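Local coordinates for protein P47 (Clostridium botulinum, PDB 6EKT) that may belong to a progenitor toxin complex that protects botulinum neurotoxin in the host gut, and has the fold of tubular lipid-binding (TULIP) proteins, at residues Ala178-Thr183 and Asn409-Asn414; Ile186-Pro191 and Val404-Asn409. All coordinates share one frame; numbering follows the deposited sequence.

Contact 1. Residues Ala178-Thr183 and Asn409-Asn414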
ATOM      1  N   ALA A 178      -2.713  -1.815  15.075  1.00 30.80           N
ATOM      2  CA  ALA A 178      -2.105  -0.802  14.214  1.00 31.49           C
ATOM      3  C   ALA A 178      -2.550   0.551  14.714  1.00 32.20           C
ATOM      4  O   ALA A 178      -3.679   0.706  15.206  1.00 32.04           O
ATOM      5  CB  ALA A 178      -2.510  -0.992  12.750  1.00 30.06           C
ATOM      6  N   SER A 179      -1.648   1.522  14.635  1.00 33.65           N
ATOM      7  CA  SER A 179      -2.036   2.902  14.797  1.00 34.32           C
ATOM      8  C   SER A 179      -2.144   3.506  13.397  1.00 33.71           C
ATOM      9  O   SER A 179      -1.363   3.165  12.500  1.00 32.81           O
ATOM     10  CB  SER A 179      -1.013   3.631  15.651  1.00 37.70           C
ATOM     11  OG  SER A 179      -1.115   5.022  15.465  1.00 40.78           O
ATOM     12  N   LEU A 180      -3.134   4.376  13.220  1.00 33.84           N
ATOM     13  CA  LEU A 180      -3.396   5.035  11.943  1.00 33.17           C
ATOM     14  C   LEU A 180      -3.277   6.537  12.129  1.00 33.97           C
ATOM     15  O   LEU A 180      -3.942   7.104  12.999  1.00 34.20           O
ATOM     16  CB  LEU A 180      -4.811   4.656  11.442  1.00 33.06           C
ATOM     17  CG  LEU A 180      -5.370   5.250  10.135  1.00 32.86           C
ATOM     18  CD1 LEU A 180      -6.378   4.305   9.482  1.00 31.72           C
ATOM     19  CD2 LEU A 180      -5.969   6.650  10.301  1.00 33.92           C
ATOM     20  N   ASN A 181      -2.436   7.179  11.305  1.00 33.89           N
ATOM     21  CA  ASN A 181      -2.284   8.630  11.332  1.00 35.77           C
ATOM     22  C   ASN A 181      -3.222   9.304  10.333  1.00 34.65           C
ATOM     23  O   ASN A 181      -3.086   9.095   9.141  1.00 34.05           O
ATOM     24  CB  ASN A 181      -0.822   9.033  11.025  1.00 36.71           C
ATOM     25  CG  ASN A 181       0.143   8.619  12.121  1.00 39.19           C
ATOM     26  OD1 ASN A 181      -0.080   8.900  13.289  1.00 41.30           O
ATOM     27  ND2 ASN A 181       1.225   7.960  11.744  1.00 39.71           N
ATOM     28  N   VAL A 182      -4.154  10.109  10.836  1.00 35.52           N
ATOM     29  CA  VAL A 182      -5.070  10.903  10.014  1.00 35.90           C
ATOM     30  C   VAL A 182      -4.294  12.031   9.290  1.00 37.08           C
ATOM     31  O   VAL A 182      -4.572  12.326   8.140  1.00 35.16           O
ATOM     32  CB  VAL A 182      -6.254  11.462  10.850  1.00 36.94           C
ATOM     33  CG1 VAL A 182      -7.196  12.321  10.012  1.00 36.86           C
ATOM     34  CG2 VAL A 182      -7.042  10.337  11.534  1.00 36.12           C
ATOM     35  N   THR A 183      -3.338  12.651   9.987  1.00 38.82           N
ATOM     36  CA  THR A 183      -2.435  13.668   9.417  1.00 40.44           C
ATOM     37  C   THR A 183      -1.007  13.117   9.480  1.00 39.95           C
ATOM     38  O   THR A 183      -0.704  12.273  10.322  1.00 39.67           O
ATOM     39  CB  THR A 183      -2.460  14.949  10.263  1.00 43.11           C
ATOM     40  OG1 THR A 183      -2.237  14.583  11.630  1.00 44.37           O
ATOM     41  CG2 THR A 183      -3.811  15.657  10.142  1.00 43.96           C
ATOM     42  N   ASN A 409       4.725   6.090   7.535  1.00 33.42           N
ATOM     43  CA  ASN A 409       3.945   7.338   7.572  1.00 33.60           C
ATOM     44  C   ASN A 409       2.522   7.255   8.159  1.00 33.12           C
ATOM     45  O   ASN A 409       2.103   8.132   8.929  1.00 33.89           O
ATOM     46  CB  ASN A 409       3.856   7.929   6.163  1.00 32.73           C
ATOM     47  CG  ASN A 409       3.287   9.322   6.168  1.00 33.40           C
ATOM     48  OD1 ASN A 409       3.950  10.283   6.591  1.00 34.48           O
ATOM     49  ND2 ASN A 409       2.038   9.442   5.745  1.00 31.43           N
ATOM     50  N   THR A 410       1.775   6.230   7.749  1.00 32.07           N
ATOM     51  CA  THR A 410       0.333   6.182   7.951  1.00 31.55           C
ATOM     52  C   THR A 410      -0.068   5.046   8.889  1.00 31.13           C
ATOM     53  O   THR A 410      -0.741   5.290   9.879  1.00 31.33           O
ATOM     54  CB  THR A 410      -0.413   6.117   6.593  1.00 31.31           C
ATOM     55  OG1 THR A 410      -0.088   7.291   5.840  1.00 31.20           O
ATOM     56  CG2 THR A 410      -1.947   6.046   6.781  1.00 30.15           C
ATOM     57  N   ILE A 411       0.360   3.826   8.584  1.00 30.43           N
ATOM     58  CA  ILE A 411       0.033   2.666   9.406  1.00 31.00           C
ATOM     59  C   ILE A 411       1.300   2.179  10.061  1.00 32.74           C
ATOM     60  O   ILE A 411       2.260   1.830   9.379  1.00 33.25           O
ATOM     61  CB  ILE A 411      -0.625   1.524   8.578  1.00 29.56           C
ATOM     62  CG1 ILE A 411      -1.944   2.005   7.940  1.00 28.20           C
ATOM     63  CG2 ILE A 411      -0.808   0.223   9.396  1.00 28.81           C
ATOM     64  CD1 ILE A 411      -3.004   2.540   8.893  1.00 28.62           C
ATOM     65  N   LYS A 412       1.289   2.175  11.386  1.00 34.24           N
ATOM     66  CA  LYS A 412       2.329   1.518  12.148  1.00 35.96           C
ATOM     67  C   LYS A 412       1.727   0.305  12.839  1.00 35.60           C
ATOM     68  O   LYS A 412       0.916   0.440  13.759  1.00 35.64           O
ATOM     69  CB  LYS A 412       2.945   2.485  13.158  1.00 38.42           C
ATOM     70  CG  LYS A 412       3.695   3.643  12.499  1.00 40.09           C
ATOM     71  CD  LYS A 412       4.624   4.375  13.465  1.00 43.81           C
ATOM     72  CE  LYS A 412       3.889   5.228  14.497  1.00 46.00           C
ATOM     73  NZ  LYS A 412       3.032   6.248  13.831  1.00 47.22           N
ATOM     74  N   TRP A 413       2.122  -0.874  12.375  1.00 35.56           N
ATOM     75  CA  TRP A 413       1.641  -2.135  12.936  1.00 36.93           C
ATOM     76  C   TRP A 413       2.213  -2.333  14.331  1.00 39.19           C
ATOM     77  O   TRP A 413       3.429  -2.270  14.515  1.00 40.09           O
ATOM     78  CB  TRP A 413       1.999  -3.279  12.008  1.00 35.59           C
ATOM     79  CG  TRP A 413       1.251  -3.207  10.685  1.00 33.61           C
ATOM     80  CD1 TRP A 413       1.724  -2.727   9.492  1.00 33.78           C
ATOM     81  CD2 TRP A 413      -0.097  -3.604  10.453  1.00 32.35           C
ATOM     82  NE1 TRP A 413       0.752  -2.824   8.519  1.00 31.85           N
ATOM     83  CE2 TRP A 413      -0.372  -3.376   9.075  1.00 31.70           C
ATOM     84  CE3 TRP A 413      -1.094  -4.176  11.262  1.00 31.66           C
ATOM     85  CZ2 TRP A 413      -1.615  -3.665   8.493  1.00 29.40           C
ATOM     86  CZ3 TRP A 413      -2.342  -4.475  10.683  1.00 30.71           C
ATOM     87  CH2 TRP A 413      -2.589  -4.218   9.311  1.00 30.12           C
ATOM     88  N   ASN A 414       1.314  -2.533  15.304  1.00 41.38           N
ATOM     89  CA  ASN A 414       1.607  -2.486  16.762  1.00 44.58           C
ATOM     90  C   ASN A 414       2.266  -1.173  17.210  1.00 46.57           C
ATOM     91  O   ASN A 414       3.033  -1.139  18.171  1.00 47.59           O
ATOM     92  CB  ASN A 414       2.375  -3.739  17.262  1.00 46.29           C
ATOM     93  CG  ASN A 414       2.480  -3.814  18.804  1.00 48.09           C
ATOM     94  OD1 ASN A 414       1.501  -3.612  19.534  1.00 48.75           O
ATOM     95  ND2 ASN A 414       3.679  -4.104  19.296  1.00 48.91           N
TER
HETATM   96  O   HOH W   1      -1.236   9.387   7.102  1.00 31.44           O
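Ile411 and Trp413 flank the methyl of Ala178 on the apolar face of this strand pair. The methyl CB of Ala178 lies 3.8 Å from Trp413 CE3 in an off-centre CH-pi contact, and Ile411 CG2 lies over a face of the indole; alanine is small enough to fit where the two backbones come within 4.2 Å, CA of Ala178 to CA of Trp413. Beside it Leu180 crosses Ile411 obliquely. With CG1 of Ile411 beside its own backbone N (chi1 -61°), the terminal CD1 swings back to within 3.8 Å of Leu180 CB. Isoleucine suits this place because its two branches reach both Ala178 and Leu180. Ile211 and Tyr31 close over Ile411, so these apolar side chains lie between this sheet and the one containing 208-214 and 29-34. Strands 178-181 and 411-413 run antiparallel, and 411-413 forms the outermost strand of its sheet in this TULIP-type protein. Ser179 and Lys412 make the hydrogen-bonded pair: Ser179 N gives to Lys412 O at 2.9 Å, and Lys412 N returns a bond to Ser179 O. Past it, Asn181 N reaches Thr410 O at 2.9 Å, nearly straight at 162°. The side-chain amide of Asn181 adds a bond beyond the backbone pairing, its ND2 giving to Asn409 O at 3.0 Å from above the carbonyl plane. Lys412, bent at chi3 and chi4, curls its ammonium back to this amide, NZ 3.2 Å from Asn181 ND2, a meeting of two donors. At the same end, a water gives to Asn181 O and accepts from Thr410 OG1, which also accepts from Asn409 ND2, itself bonded to Ser184 OG as well.

Contact 2. Residues Ile186-Pro191 and Val404-Asn409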
ATOM      1  N   ILE A 186       3.670  13.093   5.097  1.00 39.09           N
ATOM      2  CA  ILE A 186       3.441  12.794   3.688  1.00 37.52           C
ATOM      3  C   ILE A 186       1.933  12.870   3.405  1.00 36.95           C
ATOM      4  O   ILE A 186       1.196  11.880   3.488  1.00 36.04           O
ATOM      5  CB  ILE A 186       4.126  11.461   3.291  1.00 36.88           C
ATOM      6  CG1 ILE A 186       5.632  11.540   3.588  1.00 37.48           C
ATOM      7  CG2 ILE A 186       3.947  11.166   1.808  1.00 35.54           C
ATOM      8  CD1 ILE A 186       6.282  10.201   3.871  1.00 38.35           C
ATOM      9  N   GLU A 187       1.495  14.087   3.098  1.00 37.29           N
ATOM     10  CA  GLU A 187       0.084  14.465   3.005  1.00 37.30           C
ATOM     11  C   GLU A 187      -0.742  13.631   2.010  1.00 34.25           C
ATOM     12  O   GLU A 187      -1.913  13.323   2.276  1.00 32.83           O
ATOM     13  CB  GLU A 187      -0.016  15.955   2.655  1.00 40.81           C
ATOM     14  CG  GLU A 187      -1.401  16.566   2.766  1.00 44.36           C
ATOM     15  CD  GLU A 187      -1.352  18.079   2.740  1.00 48.02           C
ATOM     16  OE1 GLU A 187      -1.682  18.661   1.690  1.00 51.34           O
ATOM     17  OE2 GLU A 187      -0.950  18.697   3.754  1.00 52.58           O
ATOM     18  N   TRP A 188      -0.140  13.269   0.884  1.00 32.17           N
ATOM     19  CA  TRP A 188      -0.862  12.525  -0.162  1.00 30.43           C
ATOM     20  C   TRP A 188      -1.333  11.134   0.266  1.00 29.22           C
ATOM     21  O   TRP A 188      -2.238  10.571  -0.354  1.00 28.52           O
ATOM     22  CB  TRP A 188      -0.075  12.478  -1.482  1.00 29.99           C
ATOM     23  CG  TRP A 188       1.187  11.674  -1.457  1.00 30.08           C
ATOM     24  CD1 TRP A 188       2.454  12.157  -1.281  1.00 30.69           C
ATOM     25  CD2 TRP A 188       1.319  10.252  -1.635  1.00 29.20           C
ATOM     26  NE1 TRP A 188       3.361  11.126  -1.318  1.00 30.53           N
ATOM     27  CE2 TRP A 188       2.697   9.950  -1.554  1.00 30.11           C
ATOM     28  CE3 TRP A 188       0.407   9.205  -1.863  1.00 29.31           C
ATOM     29  CZ2 TRP A 188       3.192   8.638  -1.664  1.00 30.02           C
ATOM     30  CZ3 TRP A 188       0.897   7.896  -1.986  1.00 28.55           C
ATOM     31  CH2 TRP A 188       2.277   7.627  -1.892  1.00 28.86           C
ATOM     32  N   MET A 189      -0.707  10.600   1.319  1.00 28.99           N
ATOM     33  CA  MET A 189      -1.106   9.323   1.931  1.00 28.69           C
ATOM     34  C   MET A 189      -2.298   9.393   2.891  1.00 29.03           C
ATOM     35  O   MET A 189      -2.904   8.332   3.196  1.00 27.54           O
ATOM     36  CB  MET A 189       0.089   8.698   2.654  1.00 29.09           C
ATOM     37  CG  MET A 189       1.183   8.195   1.734  1.00 28.93           C
ATOM     38  SD  MET A 189       2.503   7.301   2.583  1.00 29.66           S
ATOM     39  CE  MET A 189       1.711   5.722   2.926  1.00 28.58           C
ATOM     40  N   ASN A 190      -2.635  10.601   3.384  1.00 29.54           N
ATOM     41  CA  ASN A 190      -3.629  10.749   4.472  1.00 30.19           C
ATOM     42  C   ASN A 190      -4.956  10.059   4.161  1.00 29.45           C
ATOM     43  O   ASN A 190      -5.614  10.373   3.161  1.00 28.45           O
ATOM     44  CB  ASN A 190      -3.887  12.210   4.842  1.00 31.26           C
ATOM     45  CG  ASN A 190      -2.699  12.882   5.518  1.00 33.04           C
ATOM     46  OD1 ASN A 190      -1.731  12.239   5.959  1.00 33.31           O
ATOM     47  ND2 ASN A 190      -2.769  14.207   5.588  1.00 33.06           N
ATOM     48  N   PRO A 191      -5.343   9.088   5.005  1.00 29.86           N
ATOM     49  CA  PRO A 191      -6.516   8.274   4.693  1.00 29.11           C
ATOM     50  C   PRO A 191      -7.800   8.950   5.173  1.00 30.57           C
ATOM     51  O   PRO A 191      -7.833   9.566   6.248  1.00 30.66           O
ATOM     52  CB  PRO A 191      -6.254   6.987   5.462  1.00 29.20           C
ATOM     53  CG  PRO A 191      -5.475   7.445   6.662  1.00 29.45           C
ATOM     54  CD  PRO A 191      -4.618   8.590   6.184  1.00 30.12           C
ATOM     55  N   VAL A 404      11.202   3.830   3.341  1.00 34.67           N
ATOM     56  CA  VAL A 404      11.081   3.572   4.795  1.00 36.81           C
ATOM     57  C   VAL A 404      10.071   4.555   5.394  1.00 36.80           C
ATOM     58  O   VAL A 404       9.174   4.135   6.133  1.00 36.38           O
ATOM     59  CB  VAL A 404      12.449   3.608   5.540  1.00 38.70           C
ATOM     60  CG1 VAL A 404      12.269   3.582   7.052  1.00 40.59           C
ATOM     61  CG2 VAL A 404      13.323   2.438   5.112  1.00 39.26           C
ATOM     62  N   ASP A 405      10.215   5.846   5.064  1.00 36.50           N
ATOM     63  CA  ASP A 405       9.254   6.869   5.507  1.00 37.10           C
ATOM     64  C   ASP A 405       7.824   6.583   5.052  1.00 34.96           C
ATOM     65  O   ASP A 405       6.888   6.717   5.849  1.00 34.68           O
ATOM     66  CB  ASP A 405       9.663   8.285   5.080  1.00 38.65           C
ATOM     67  CG  ASP A 405      10.950   8.757   5.741  1.00 41.51           C
ATOM     68  OD1 ASP A 405      11.393   8.190   6.762  1.00 43.70           O
ATOM     69  OD2 ASP A 405      11.541   9.711   5.211  1.00 43.32           O
ATOM     70  N   LEU A 406       7.655   6.173   3.792  1.00 33.82           N
ATOM     71  CA  LEU A 406       6.321   5.809   3.298  1.00 32.29           C
ATOM     72  C   LEU A 406       5.705   4.696   4.132  1.00 32.31           C
ATOM     73  O   LEU A 406       4.553   4.797   4.579  1.00 31.62           O
ATOM     74  CB  LEU A 406       6.328   5.420   1.802  1.00 31.68           C
ATOM     75  CG  LEU A 406       6.681   6.499   0.772  1.00 32.01           C
ATOM     76  CD1 LEU A 406       6.389   5.997  -0.631  1.00 30.49           C
ATOM     77  CD2 LEU A 406       5.958   7.824   1.004  1.00 32.40           C
ATOM     78  N   ILE A 407       6.489   3.654   4.386  1.00 32.78           N
ATOM     79  CA  ILE A 407       5.946   2.490   5.077  1.00 33.29           C
ATOM     80  C   ILE A 407       5.700   2.795   6.577  1.00 33.36           C
ATOM     81  O   ILE A 407       4.891   2.127   7.210  1.00 31.64           O
ATOM     82  CB  ILE A 407       6.749   1.199   4.728  1.00 34.69           C
ATOM     83  CG1 ILE A 407       5.861  -0.059   4.833  1.00 36.97           C
ATOM     84  CG2 ILE A 407       8.059   1.150   5.494  1.00 36.44           C
ATOM     85  CD1 ILE A 407       6.466  -1.322   4.230  1.00 37.84           C
ATOM     86  N   ASN A 408       6.344   3.858   7.090  1.00 33.69           N
ATOM     87  CA  ASN A 408       6.152   4.336   8.469  1.00 34.47           C
ATOM     88  C   ASN A 408       5.190   5.512   8.639  1.00 33.97           C
ATOM     89  O   ASN A 408       4.860   5.863   9.761  1.00 34.54           O
ATOM     90  CB  ASN A 408       7.497   4.711   9.105  1.00 35.81           C
ATOM     91  CG  ASN A 408       8.338   3.503   9.421  1.00 36.49           C
ATOM     92  OD1 ASN A 408       7.824   2.436   9.766  1.00 36.38           O
ATOM     93  ND2 ASN A 408       9.634   3.653   9.285  1.00 37.55           N
ATOM     94  N   ASN A 409       4.725   6.090   7.535  1.00 33.42           N
ATOM     95  CA  ASN A 409       3.945   7.338   7.572  1.00 33.60           C
ATOM     96  C   ASN A 409       2.522   7.255   8.159  1.00 33.12           C
ATOM     97  O   ASN A 409       2.103   8.132   8.929  1.00 33.89           O
ATOM     98  CB  ASN A 409       3.856   7.929   6.163  1.00 32.73           C
ATOM     99  CG  ASN A 409       3.287   9.322   6.168  1.00 33.40           C
ATOM    100  OD1 ASN A 409       3.950  10.283   6.591  1.00 34.48           O
ATOM    101  ND2 ASN A 409       2.038   9.442   5.745  1.00 31.43           N
TER
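Leu406 presents one methyl, CD2, to three side chains of the facing loop, and this is the close-packed half of the contact. Leu406 CD2 is touched by Ile186 CD1 at 3.7 Å, Met189 SD at 3.8 Å and Trp188 CZ2 at 3.9 Å, each side chain crossing the leucine at about a right angle. The short 3-10 turn 187-189 allows Trp188 and Met189 to converge on the helix, and Met189 CG also lies over the rim of the indole. Methionine suits its place because its flexible chain, bent at chi3 (75°), carries CE to 3.4 Å from Leu406 O. Met251 of helix 244-252 touches both Trp188 and Leu406. On the looser side, exposed Asp405 offers little more than its CB, 4.1 Å from Ile186 CD1. Beside the apolar cluster, Asn409 turns its amide to Ile186, its CG anti to the backbone N (chi1 -170°). Asn409 OD1 accepts Ile186 N at 3.2 Å; the N-H...O angle is only 140° and the donor is tilted from the carbonyl plane, while ND2 is bonded to Ser184 OG. One asparagine thus offers both an acceptor and a donor to Ser184 and Ile186, a polar, directional tie beside the apolar cluster, though a bent one.

The two contacts lie side by side, their centres about 9 Å apart, and share Asn409. Along the chain, 178-183 comes first, followed closely by 186-191, with more than 200 residues before 404-409 and 409-414. Helix 403-409 is followed by strand 411-413, so contact 2 involves the helix and contact 1 the strand. They also touch: Met189 CB lies 3.5 Å from Thr410 OG1, and Pro191 CD lies 3.4 Å from Asn181 O. Strands 178-181 and 411-413 lie at one edge of a six-stranded antiparallel sheet, and loop 186-191 leads to strand 193-199 of another, so this late segment is tied to both a sheet and the link between sheets, near the middle of the elongated molecule.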